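Local coordinates for protein erythromycin C-12 hydroxylase (Saccharopolyspora erythraea, PDB 2JJN) that hydroxylates erythromycin D at C-12 of its macrolactone ring to give erythromycin C, using a heme b cofactor as a cytochrome P450 monooxygenase, at residues A67-P73 / R293-T299; G49-F54 / V310-W315; R75-G79 / P177-A183. The protein carries 2 engineered substitutions. The contacts are given in a common frame with arbitrary orientation. Residue numbers count along the deposited sequence, not the author numbering.

Contact 1. Residues A67-P73 / R293-T299. With HEM (protoporphyrin IX containing Fe), chain B.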
loop_
_atom_site.group_PDB
_atom_site.type_symbol
_atom_site.label_atom_id
_atom_site.label_comp_id
_atom_site.label_asym_id
_atom_site.label_seq_id
_atom_site.Cartn_x
_atom_site.Cartn_y
_atom_site.Cartn_z
ATOM N N ALA A 67 -20.562 2.530 -9.636
ATOM C CA ALA A 67 -21.368 2.175 -10.790
ATOM C C ALA A 67 -20.768 2.682 -12.088
ATOM O O ALA A 67 -20.727 1.961 -13.085
ATOM C CB ALA A 67 -22.792 2.739 -10.624
ATOM N N THR A 68 -20.239 3.908 -12.041
ATOM C CA THR A 68 -19.581 4.487 -13.213
ATOM C C THR A 68 -18.128 4.046 -13.355
ATOM O O THR A 68 -17.646 3.797 -14.452
ATOM C CB THR A 68 -19.567 6.023 -13.124
ATOM O OG1 THR A 68 -20.904 6.487 -12.903
ATOM C CG2 THR A 68 -18.966 6.694 -14.402
ATOM N N PHE A 69 -17.425 4.007 -12.219
ATOM C CA PHE A 69 -16.013 3.732 -12.208
ATOM C C PHE A 69 -15.760 2.390 -11.549
ATOM O O PHE A 69 -15.596 2.295 -10.345
ATOM C CB PHE A 69 -15.249 4.861 -11.486
ATOM C CG PHE A 69 -15.416 6.197 -12.172
ATOM C CD1 PHE A 69 -16.320 7.104 -11.649
ATOM C CD2 PHE A 69 -14.685 6.510 -13.329
ATOM C CE1 PHE A 69 -16.526 8.380 -12.273
ATOM C CE2 PHE A 69 -14.869 7.796 -13.988
ATOM C CZ PHE A 69 -15.772 8.712 -13.428
ATOM N N SER A 70 -15.738 1.377 -12.395
ATOM C CA SER A 70 -15.562 -0.011 -11.941
ATOM C C SER A 70 -14.154 -0.307 -11.449
ATOM O O SER A 70 -13.184 0.287 -11.936
ATOM C CB SER A 70 -15.954 -0.953 -13.090
ATOM O OG SER A 70 -15.538 -2.292 -12.767
ATOM N N SER A 71 -14.032 -1.230 -10.474
ATOM C CA SER A 71 -12.747 -1.665 -10.012
ATOM C C SER A 71 -12.243 -2.878 -10.746
ATOM O O SER A 71 -11.163 -3.362 -10.441
ATOM C CB SER A 71 -12.773 -1.965 -8.505
ATOM O OG SER A 71 -12.833 -0.758 -7.791
ATOM N N ASP A 72 -13.012 -3.358 -11.711
ATOM C CA ASP A 72 -12.633 -4.534 -12.473
ATOM C C ASP A 72 -11.774 -4.069 -13.655
ATOM O O ASP A 72 -12.327 -3.512 -14.606
ATOM C CB ASP A 72 -13.910 -5.224 -12.911
ATOM C CG ASP A 72 -13.652 -6.506 -13.702
ATOM O OD1 ASP A 72 -14.651 -7.082 -14.149
ATOM O OD2 ASP A 72 -12.472 -6.855 -13.885
ATOM N N PRO A 73 -10.437 -4.276 -13.608
ATOM C CA PRO A 73 -9.619 -3.745 -14.721
ATOM C C PRO A 73 -9.771 -4.566 -15.970
ATOM O O PRO A 73 -9.386 -4.077 -17.050
ATOM C CB PRO A 73 -8.172 -3.901 -14.244
ATOM C CG PRO A 73 -8.211 -4.994 -13.208
ATOM C CD PRO A 73 -9.612 -4.998 -12.609
ATOM N N ARG A 293 -9.348 2.638 -12.130
ATOM C CA ARG A 293 -10.789 2.301 -12.354
ATOM C C ARG A 293 -11.035 2.128 -13.849
ATOM O O ARG A 293 -10.193 2.501 -14.664
ATOM C CB ARG A 293 -11.726 3.381 -11.770
ATOM C CG ARG A 293 -11.537 3.607 -10.279
ATOM C CD ARG A 293 -12.024 2.341 -9.524
ATOM N NE ARG A 293 -12.159 2.558 -8.074
ATOM C CZ ARG A 293 -11.246 2.195 -7.171
ATOM N NH1 ARG A 293 -10.061 1.691 -7.532
ATOM N NH2 ARG A 293 -11.532 2.312 -5.879
ATOM N N THR A 294 -12.192 1.565 -14.200
ATOM C CA THR A 294 -12.567 1.512 -15.625
ATOM C C THR A 294 -13.970 2.087 -15.769
ATOM O O THR A 294 -14.852 1.747 -15.004
ATOM C CB THR A 294 -12.507 0.081 -16.151
ATOM O OG1 THR A 294 -13.324 -0.765 -15.337
ATOM C CG2 THR A 294 -11.077 -0.410 -16.167
ATOM N N THR A 295 -14.191 2.977 -16.734
ATOM C CA THR A 295 -15.538 3.532 -16.879
ATOM C C THR A 295 -16.487 2.484 -17.471
ATOM O O THR A 295 -16.130 1.737 -18.396
ATOM C CB THR A 295 -15.552 4.757 -17.807
ATOM O OG1 THR A 295 -14.958 4.408 -19.050
ATOM C CG2 THR A 295 -14.711 5.878 -17.183
ATOM N N THR A 296 -17.690 2.467 -16.938
ATOM C CA THR A 296 -18.711 1.518 -17.438
ATOM C C THR A 296 -19.640 2.168 -18.462
ATOM O O THR A 296 -20.486 1.488 -19.048
ATOM C CB THR A 296 -19.574 0.984 -16.293
ATOM O OG1 THR A 296 -20.294 2.047 -15.651
ATOM C CG2 THR A 296 -18.640 0.317 -15.276
ATOM N N LYS A 297 -19.499 3.477 -18.605
ATOM C CA LYS A 297 -20.337 4.304 -19.469
ATOM C C LYS A 297 -19.667 5.639 -19.684
ATOM O O LYS A 297 -18.765 6.013 -18.945
ATOM C CB LYS A 297 -21.714 4.530 -18.829
ATOM C CG LYS A 297 -21.656 5.138 -17.423
ATOM C CD LYS A 297 -23.040 5.213 -16.821
ATOM C CE LYS A 297 -23.045 6.112 -15.610
ATOM N NZ LYS A 297 -24.428 6.686 -15.380
ATOM N N ALA A 298 -20.169 6.397 -20.677
ATOM C CA ALA A 298 -19.706 7.761 -20.850
ATOM C C ALA A 298 -19.946 8.564 -19.592
ATOM O O ALA A 298 -21.038 8.497 -19.012
ATOM C CB ALA A 298 -20.406 8.411 -22.060
ATOM N N THR A 299 -18.957 9.367 -19.161
ATOM C CA THR A 299 -19.113 10.168 -17.953
ATOM C C THR A 299 -18.252 11.417 -18.069
ATOM O O THR A 299 -17.546 11.573 -19.063
ATOM C CB THR A 299 -18.742 9.311 -16.743
ATOM O OG1 THR A 299 -19.085 9.998 -15.540
ATOM C CG2 THR A 299 -17.242 8.985 -16.774
HETATM C CHA HEM B . -7.375 -1.562 -0.174
HETATM C CHB HEM B . -3.594 1.409 0.653
HETATM C CHC HEM B . -1.970 -1.652 4.042
HETATM C CHD HEM B . -5.256 -4.959 2.652
HETATM C C1A HEM B . -6.510 -0.487 -0.164
HETATM C C2A HEM B . -6.676 0.717 -0.987
HETATM C C3A HEM B . -5.633 1.524 -0.773
HETATM C C4A HEM B . -4.761 0.873 0.184
HETATM C CMA HEM B . -5.355 2.890 -1.438
HETATM C CAA HEM B . -7.871 1.010 -1.914
HETATM C CBA HEM B . -7.709 0.341 -3.266
HETATM C CGA HEM B . -8.742 0.830 -4.284
HETATM O O1A HEM B . -9.605 1.684 -3.933
HETATM O O2A HEM B . -8.698 0.300 -5.438
HETATM C C1B HEM B . -2.827 0.829 1.665
HETATM C C2B HEM B . -1.682 1.444 2.288
HETATM C C3B HEM B . -1.231 0.596 3.241
HETATM C C4B HEM B . -2.110 -0.566 3.203
HETATM C CMB HEM B . -1.198 2.838 1.836
HETATM C CAB HEM B . -0.028 0.692 4.200
HETATM C CBB HEM B . 0.332 1.843 4.668
HETATM C C1C HEM B . -2.715 -2.808 3.956
HETATM C C2C HEM B . -2.522 -3.986 4.786
HETATM C C3C HEM B . -3.432 -4.906 4.400
HETATM C C4C HEM B . -4.238 -4.325 3.324
HETATM C CMC HEM B . -1.438 -4.067 5.894
HETATM C CAC HEM B . -3.648 -6.345 4.908
HETATM C CBC HEM B . -3.550 -6.684 6.193
HETATM C C1D HEM B . -6.073 -4.327 1.764
HETATM C C2D HEM B . -7.168 -4.981 1.123
HETATM C C3D HEM B . -7.830 -3.943 0.276
HETATM C C4D HEM B . -7.070 -2.743 0.463
HETATM C CMD HEM B . -7.596 -6.472 1.271
HETATM C CAD HEM B . -9.053 -4.112 -0.643
HETATM C CBD HEM B . -10.358 -3.749 0.092
HETATM C CGD HEM B . -11.516 -3.808 -0.857
HETATM O O1D HEM B . -11.322 -3.867 -2.084
HETATM O O2D HEM B . -12.660 -3.796 -0.357
HETATM N NA HEM B . -5.323 -0.350 0.575
HETATM N NB HEM B . -3.058 -0.433 2.204
HETATM N NC HEM B . -3.746 -3.081 3.078
HETATM N ND HEM B . -6.038 -2.980 1.351
HETATM FE FE HEM B . -4.626 -1.630 1.910
HETATM O O HOH W 1 -21.444 8.987 -14.709
HETATM O O HOH W 2 -14.733 4.005 -8.203
HETATM O O HOH W 3 -3.342 -2.390 0.270
#
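Heme propionate binding and the edge of a cytochrome P450 beta sheet come together here: strand 69-70 is an outermost strand of the mixed five-stranded sheet, paired antiparallel with strand 290-295, which carries the heme-binding Arg293. Ser70 and Thr294 form the hydrogen-bonded pair, with Ser70 N to Thr294 O and Thr294 N to Ser70 O both at 2.8 Å. Phe69 and Thr295 are the non-hydrogen-bonded pair next to it. The pairing runs on past the strand, where Thr296 donates from N to Thr68 O (2.8 Å) and from OG1 to Ala67 O (2.6 Å). At the other end the Thr294 hydroxyl takes hold of the turn through OG1 to Asp72 O (3.0 Å). That turn is an ST turn, with Asp72 N donating to Ser70 OG at 2.9 Å, and Ser70 OG also bonds to Asp91. The Phe69 ring reaches along the second segment, CE2 to Thr295 CG2 and CZ to Thr299 CG2 each at 3.7 Å, and helix 56-64 touches it through Val62. Arg293 stretches out to the heme, NH1 to O2A at 2.9 Å and NH2 to O1A at 2.8 Å, the N-H of NH2 pointing almost straight at its oxygen. Arg293 NE donates to water 2 at 3.0 Å, and that water also lies 2.9 Å from Phe69 O. His95, Arg99 and His351 also hydrogen-bond to the heme. The positive guanidinium offsets the charge of the propionate while the strand pairing sets where the side chain starts, so the edge of the sheet takes part in positioning the heme.

Contact 2. Residues G49-F54 / V310-W315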
loop_
_atom_site.group_PDB
_atom_site.type_symbol
_atom_site.label_atom_id
_atom_site.label_comp_id
_atom_site.label_asym_id
_atom_site.label_seq_id
_atom_site.Cartn_x
_atom_site.Cartn_y
_atom_site.Cartn_z
ATOM N N GLY A 49 -4.458 6.144 -24.091
ATOM C CA GLY A 49 -5.926 6.291 -23.919
ATOM C C GLY A 49 -6.376 6.042 -22.491
ATOM O O GLY A 49 -7.560 5.786 -22.244
ATOM N N VAL A 50 -5.429 6.163 -21.558
ATOM C CA VAL A 50 -5.716 6.048 -20.119
ATOM C C VAL A 50 -5.870 7.457 -19.573
ATOM O O VAL A 50 -5.102 8.344 -19.910
ATOM C CB VAL A 50 -4.561 5.325 -19.383
ATOM C CG1 VAL A 50 -4.843 5.316 -17.899
ATOM C CG2 VAL A 50 -4.449 3.905 -19.889
ATOM N N TRP A 51 -6.878 7.653 -18.728
ATOM C CA TRP A 51 -7.188 8.984 -18.233
ATOM C C TRP A 51 -6.658 9.115 -16.833
ATOM O O TRP A 51 -6.360 8.086 -16.134
ATOM C CB TRP A 51 -8.712 9.162 -18.221
ATOM C CG TRP A 51 -9.247 9.261 -19.634
ATOM C CD1 TRP A 51 -9.414 8.236 -20.539
ATOM C CD2 TRP A 51 -9.620 10.458 -20.318
ATOM N NE1 TRP A 51 -9.899 8.724 -21.737
ATOM C CE2 TRP A 51 -10.039 10.084 -21.628
ATOM C CE3 TRP A 51 -9.647 11.825 -19.949
ATOM C CZ2 TRP A 51 -10.498 11.014 -22.569
ATOM C CZ3 TRP A 51 -10.125 12.750 -20.880
ATOM C CH2 TRP A 51 -10.560 12.336 -22.171
ATOM N N HIS A 52 -6.368 10.345 -16.461
ATOM C CA HIS A 52 -5.743 10.600 -15.180
ATOM C C HIS A 52 -6.476 11.773 -14.527
ATOM O O HIS A 52 -6.727 12.804 -15.189
ATOM C CB HIS A 52 -4.297 11.043 -15.425
ATOM C CG HIS A 52 -3.467 9.959 -16.013
ATOM N ND1 HIS A 52 -2.654 9.143 -15.246
ATOM C CD2 HIS A 52 -3.345 9.540 -17.296
ATOM C CE1 HIS A 52 -2.065 8.257 -16.048
ATOM N NE2 HIS A 52 -2.451 8.489 -17.292
ATOM N N VAL A 53 -6.723 11.637 -13.223
ATOM C CA VAL A 53 -7.516 12.624 -12.494
ATOM C C VAL A 53 -6.641 13.152 -11.352
ATOM O O VAL A 53 -6.122 12.367 -10.548
ATOM C CB VAL A 53 -8.794 11.972 -11.975
ATOM C CG1 VAL A 53 -9.541 12.943 -11.073
ATOM C CG2 VAL A 53 -9.656 11.616 -13.210
ATOM N N PHE A 54 -6.465 14.483 -11.302
ATOM C CA PHE A 54 -5.453 15.087 -10.418
ATOM C C PHE A 54 -5.945 15.868 -9.198
ATOM O O PHE A 54 -5.219 16.002 -8.215
ATOM C CB PHE A 54 -4.517 16.010 -11.227
ATOM C CG PHE A 54 -3.789 15.276 -12.333
ATOM C CD1 PHE A 54 -4.095 15.522 -13.666
ATOM C CD2 PHE A 54 -2.905 14.274 -12.020
ATOM C CE1 PHE A 54 -3.421 14.846 -14.683
ATOM C CE2 PHE A 54 -2.214 13.563 -13.037
ATOM C CZ PHE A 54 -2.489 13.857 -14.390
ATOM N N VAL A 310 -12.854 2.818 -20.702
ATOM C CA VAL A 310 -11.462 3.221 -20.641
ATOM C C VAL A 310 -10.991 3.233 -19.182
ATOM O O VAL A 310 -11.808 3.286 -18.253
ATOM C CB VAL A 310 -11.213 4.609 -21.308
ATOM C CG1 VAL A 310 -11.630 4.615 -22.789
ATOM C CG2 VAL A 310 -11.962 5.704 -20.541
ATOM N N MET A 311 -9.669 3.117 -19.016
ATOM C CA MET A 311 -9.079 3.109 -17.680
ATOM C C MET A 311 -8.873 4.556 -17.202
ATOM O O MET A 311 -8.531 5.422 -17.998
ATOM C CB MET A 311 -7.774 2.354 -17.703
ATOM C CG MET A 311 -7.010 2.453 -16.409
ATOM S SD MET A 311 -6.054 0.942 -16.089
ATOM C CE MET A 311 -7.399 -0.193 -15.786
ATOM N N VAL A 312 -9.110 4.774 -15.914
ATOM C CA VAL A 312 -8.959 6.089 -15.264
ATOM C C VAL A 312 -8.053 5.875 -14.068
ATOM O O VAL A 312 -8.313 4.973 -13.255
ATOM C CB VAL A 312 -10.332 6.591 -14.763
ATOM C CG1 VAL A 312 -10.153 7.948 -14.075
ATOM C CG2 VAL A 312 -11.328 6.687 -15.958
ATOM N N ASN A 313 -7.006 6.691 -13.952
ATOM C CA ASN A 313 -6.004 6.611 -12.853
ATOM C C ASN A 313 -6.327 7.784 -11.934
ATOM O O ASN A 313 -6.311 8.937 -12.389
ATOM C CB ASN A 313 -4.627 6.859 -13.536
ATOM C CG ASN A 313 -3.964 5.610 -14.011
ATOM O OD1 ASN A 313 -3.618 5.509 -15.179
ATOM N ND2 ASN A 313 -3.746 4.661 -13.113
ATOM N N THR A 314 -6.627 7.509 -10.675
ATOM C CA THR A 314 -6.870 8.590 -9.691
ATOM C C THR A 314 -5.612 8.828 -8.889
ATOM O O THR A 314 -5.158 7.913 -8.219
ATOM C CB THR A 314 -7.978 8.260 -8.680
ATOM O OG1 THR A 314 -7.715 7.026 -8.008
ATOM C CG2 THR A 314 -9.372 8.163 -9.345
ATOM N N TRP A 315 -5.057 10.026 -8.982
ATOM C CA TRP A 315 -3.756 10.339 -8.387
ATOM C C TRP A 315 -3.931 10.820 -6.954
ATOM O O TRP A 315 -4.064 12.019 -6.653
ATOM C CB TRP A 315 -3.031 11.365 -9.245
ATOM C CG TRP A 315 -2.359 10.773 -10.441
ATOM C CD1 TRP A 315 -2.917 10.565 -11.641
ATOM C CD2 TRP A 315 -1.001 10.326 -10.513
ATOM N NE1 TRP A 315 -1.959 10.005 -12.525
ATOM C CE2 TRP A 315 -0.781 9.850 -11.836
ATOM C CE3 TRP A 315 0.040 10.240 -9.568
ATOM C CZ2 TRP A 315 0.452 9.317 -12.250
ATOM C CZ3 TRP A 315 1.269 9.735 -9.981
ATOM C CH2 TRP A 315 1.466 9.278 -11.307
HETATM O O HOH W 4 -8.002 3.115 -21.416
#
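Backbone hydrogen bonds come first, because strands 51-53 and 311-315 run parallel, their axes 4.4 Å apart at closest and 25° from alignment. Trp51 and Val53 do the bonding on their side: Trp51 N to Met311 O (2.9 Å), Asn313 N to Trp51 O (2.7 Å), Val53 N to Asn313 O (2.9 Å) and Trp315 N to Val53 O (3.0 Å). Where the strands begin, water 4 carries the link on, 2.8 Å from Gly49 O and 2.9 Å from Met311 N.

Apolar packing covers the face that bears Trp51, Val53 and Val312. Val53 CG2 rests 3.8 Å from Val312 CG1, and Trp51 CD1 meets Val310 CG2 at 3.6 Å.

The aromatic and polar contacts gather round Trp315. Its indole NE1 donates to His52 ND1 at 2.9 Å, nearly linearly, and since His52 NE2 bonds to Asp46 the imidazole is held at both nitrogens. The Phe54 ring joins them, its CE2 lying 3.4 Å from Trp315 CD1 over a face of the indole, which completes an aromatic cluster against which helix 27-40 packs.

Trp315 is also the N-cap residue of helix 316-320, so the cluster sits at the start of that helix. This is the parallel pairing inside the otherwise antiparallel mixed beta1 sheet of the cytochrome P450 fold, joining a strand near the N-terminus to one some 260 residues later.

Contact 3. Residues R75-G79 / P177-A183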
loop_
_atom_site.group_PDB
_atom_site.type_symbol
_atom_site.label_atom_id
_atom_site.label_comp_id
_atom_site.label_asym_id
_atom_site.label_seq_id
_atom_site.Cartn_x
_atom_site.Cartn_y
_atom_site.Cartn_z
ATOM N N ARG A 75 -12.232 -5.436 -17.614
ATOM C CA ARG A 75 -13.198 -4.872 -18.552
ATOM C C ARG A 75 -12.510 -4.277 -19.798
ATOM O O ARG A 75 -13.071 -4.324 -20.920
ATOM C CB ARG A 75 -14.040 -3.803 -17.841
ATOM C CG ARG A 75 -14.958 -4.358 -16.715
ATOM C CD ARG A 75 -15.898 -3.288 -16.093
ATOM N NE ARG A 75 -16.890 -2.805 -17.067
ATOM C CZ ARG A 75 -18.211 -2.989 -16.979
ATOM N NH1 ARG A 75 -18.758 -3.655 -15.962
ATOM N NH2 ARG A 75 -19.005 -2.493 -17.923
ATOM N N VAL A 76 -11.303 -3.735 -19.609
ATOM C CA VAL A 76 -10.571 -3.053 -20.688
ATOM C C VAL A 76 -9.294 -3.814 -21.133
ATOM O O VAL A 76 -8.454 -3.279 -21.875
ATOM C CB VAL A 76 -10.224 -1.569 -20.275
ATOM C CG1 VAL A 76 -11.508 -0.790 -20.028
ATOM C CG2 VAL A 76 -9.378 -1.556 -19.022
ATOM N N ILE A 77 -9.126 -5.041 -20.638
ATOM C CA ILE A 77 -7.954 -5.849 -20.988
ATOM C C ILE A 77 -8.427 -7.018 -21.812
ATOM O O ILE A 77 -9.176 -7.884 -21.327
ATOM C CB ILE A 77 -7.157 -6.363 -19.758
ATOM C CG1 ILE A 77 -6.621 -5.191 -18.919
ATOM C CG2 ILE A 77 -5.983 -7.224 -20.221
ATOM C CD1 ILE A 77 -6.245 -5.578 -17.480
ATOM N N GLU A 78 -7.990 -7.014 -23.074
ATOM C CA GLU A 78 -8.410 -8.018 -24.031
ATOM C C GLU A 78 -8.096 -9.427 -23.528
ATOM O O GLU A 78 -6.952 -9.741 -23.207
ATOM C CB GLU A 78 -7.735 -7.762 -25.379
ATOM C CG GLU A 78 -8.349 -8.531 -26.542
ATOM C CD GLU A 78 -7.655 -8.240 -27.865
ATOM O OE1 GLU A 78 -8.332 -8.295 -28.911
ATOM O OE2 GLU A 78 -6.431 -7.961 -27.855
ATOM N N GLY A 79 -9.124 -10.262 -23.466
ATOM C CA GLY A 79 -8.965 -11.659 -23.076
ATOM C C GLY A 79 -8.960 -11.931 -21.572
ATOM O O GLY A 79 -9.033 -13.095 -21.152
ATOM N N PRO A 177 -1.445 0.042 -18.636
ATOM C CA PRO A 177 -2.096 -0.926 -17.791
ATOM C C PRO A 177 -3.194 -1.701 -18.520
ATOM O O PRO A 177 -3.772 -2.615 -17.942
ATOM C CB PRO A 177 -2.629 -0.071 -16.639
ATOM C CG PRO A 177 -2.855 1.280 -17.280
ATOM C CD PRO A 177 -1.763 1.440 -18.253
ATOM N N THR A 178 -3.480 -1.351 -19.770
ATOM C CA THR A 178 -4.474 -2.120 -20.544
ATOM C C THR A 178 -3.861 -3.243 -21.389
ATOM O O THR A 178 -4.596 -3.988 -22.058
ATOM C CB THR A 178 -5.301 -1.208 -21.494
ATOM O OG1 THR A 178 -4.440 -0.631 -22.486
ATOM C CG2 THR A 178 -5.975 -0.096 -20.700
ATOM N N ASP A 179 -2.531 -3.324 -21.404
ATOM C CA ASP A 179 -1.807 -4.289 -22.248
ATOM C C ASP A 179 -1.999 -5.711 -21.726
ATOM O O ASP A 179 -1.727 -5.991 -20.565
ATOM C CB ASP A 179 -0.318 -3.905 -22.316
ATOM C CG ASP A 179 0.563 -4.952 -23.016
ATOM O OD1 ASP A 179 1.764 -4.971 -22.731
ATOM O OD2 ASP A 179 0.082 -5.734 -23.838
ATOM N N PRO A 180 -2.493 -6.613 -22.581
ATOM C CA PRO A 180 -2.664 -8.011 -22.123
ATOM C C PRO A 180 -1.379 -8.727 -21.685
ATOM O O PRO A 180 -1.415 -9.541 -20.730
ATOM C CB PRO A 180 -3.251 -8.708 -23.349
ATOM C CG PRO A 180 -3.819 -7.594 -24.223
ATOM C CD PRO A 180 -2.950 -6.413 -23.974
ATOM N N ALA A 181 -0.273 -8.448 -22.360
ATOM C CA ALA A 181 1.019 -9.023 -21.974
ATOM C C ALA A 181 1.335 -8.681 -20.501
ATOM O O ALA A 181 1.907 -9.507 -19.773
ATOM C CB ALA A 181 2.127 -8.549 -22.907
ATOM N N LEU A 182 0.924 -7.491 -20.018
ATOM C CA LEU A 182 1.111 -7.108 -18.603
ATOM C C LEU A 182 0.291 -7.965 -17.637
ATOM O O LEU A 182 0.791 -8.437 -16.591
ATOM C CB LEU A 182 0.773 -5.603 -18.410
ATOM C CG LEU A 182 0.769 -5.156 -16.949
ATOM C CD1 LEU A 182 2.127 -5.326 -16.290
ATOM C CD2 LEU A 182 0.301 -3.692 -16.739
ATOM N N ALA A 183 -0.974 -8.197 -17.972
ATOM C CA ALA A 183 -1.853 -8.967 -17.101
ATOM C C ALA A 183 -1.270 -10.379 -16.974
ATOM O O ALA A 183 -1.315 -11.013 -15.902
ATOM C CB ALA A 183 -3.238 -9.015 -17.676
HETATM O O HOH W 5 -6.462 -4.875 -24.060
#
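Ile77 lays its side chain along the start of helix 180-206, its CG2 coming 3.9 Å from Pro180 CA and 4.1 Å from Ala183 CB, one turn further on. The rest of the side chain runs back over the backbone leading into the helix: CG1 is 3.9 Å from Thr178 O, and CD1 is 3.9 Å from Pro177 O. The neighbours of Ile77 broaden the patch. Val76 O approaches Thr178 CB to 3.8 Å, and Val76 CG2 stands 4.1 Å from Thr178 CG2, while Glu78 O lies 3.8 Å from Pro180 CB. The direct contact between the segments is therefore van der Waals packing, and it is small, burying 279 Å² in total. In P450 terms, residues 75-79 belong to the loop between the B and C helices, and 177-183 is the end of the F-G loop with the first turn of the G helix. These two mobile regions commonly frame the substrate entrance in this family, and their meeting here is consistent with the closed form of the enzyme captured in the crystal. By nearest side-chain atoms, substrate-binding Gln292 lies about 5 Å from Pro177, and substrate-binding Glu89 about 7 Å from Ile77. Polar linkage comes from water 5, which accepts from Glu78 N at 2.8 Å and donates to Thr178 O at 2.9 Å; its further bond to Val76 O, at 3.4 Å, is weak. The helix start is capped from within its own segment: N-cap Asp179 OD2 accepts from Ala181 N at 3.1 Å. Beneath the patch, Val76 and Pro177 both rest on Met311 of strand 311-315.

Contacts 1 and 2 belong to the same sheet, where their strands 290-295 and 311-315 are neighbours: Arg293 N lies 2.8 Å from Val312 O and Thr295 N 2.8 Å from Val310 O, both probable hydrogen bonds. Contact 2 is the buried one, contact 1 is partly buried at the sheet margin, and contact 3 lies at the surface. The chemistry follows: backbone pairing dominates the first two, with an aromatic cluster in one and heme binding in the other, while contact 3 relies on loose packing and a bridging water. Contact 3 leans on both, through Val76 CG2 against Thr294 CG2 (3.5 Å) and Pro177 CG against Met311 SD (3.4 Å).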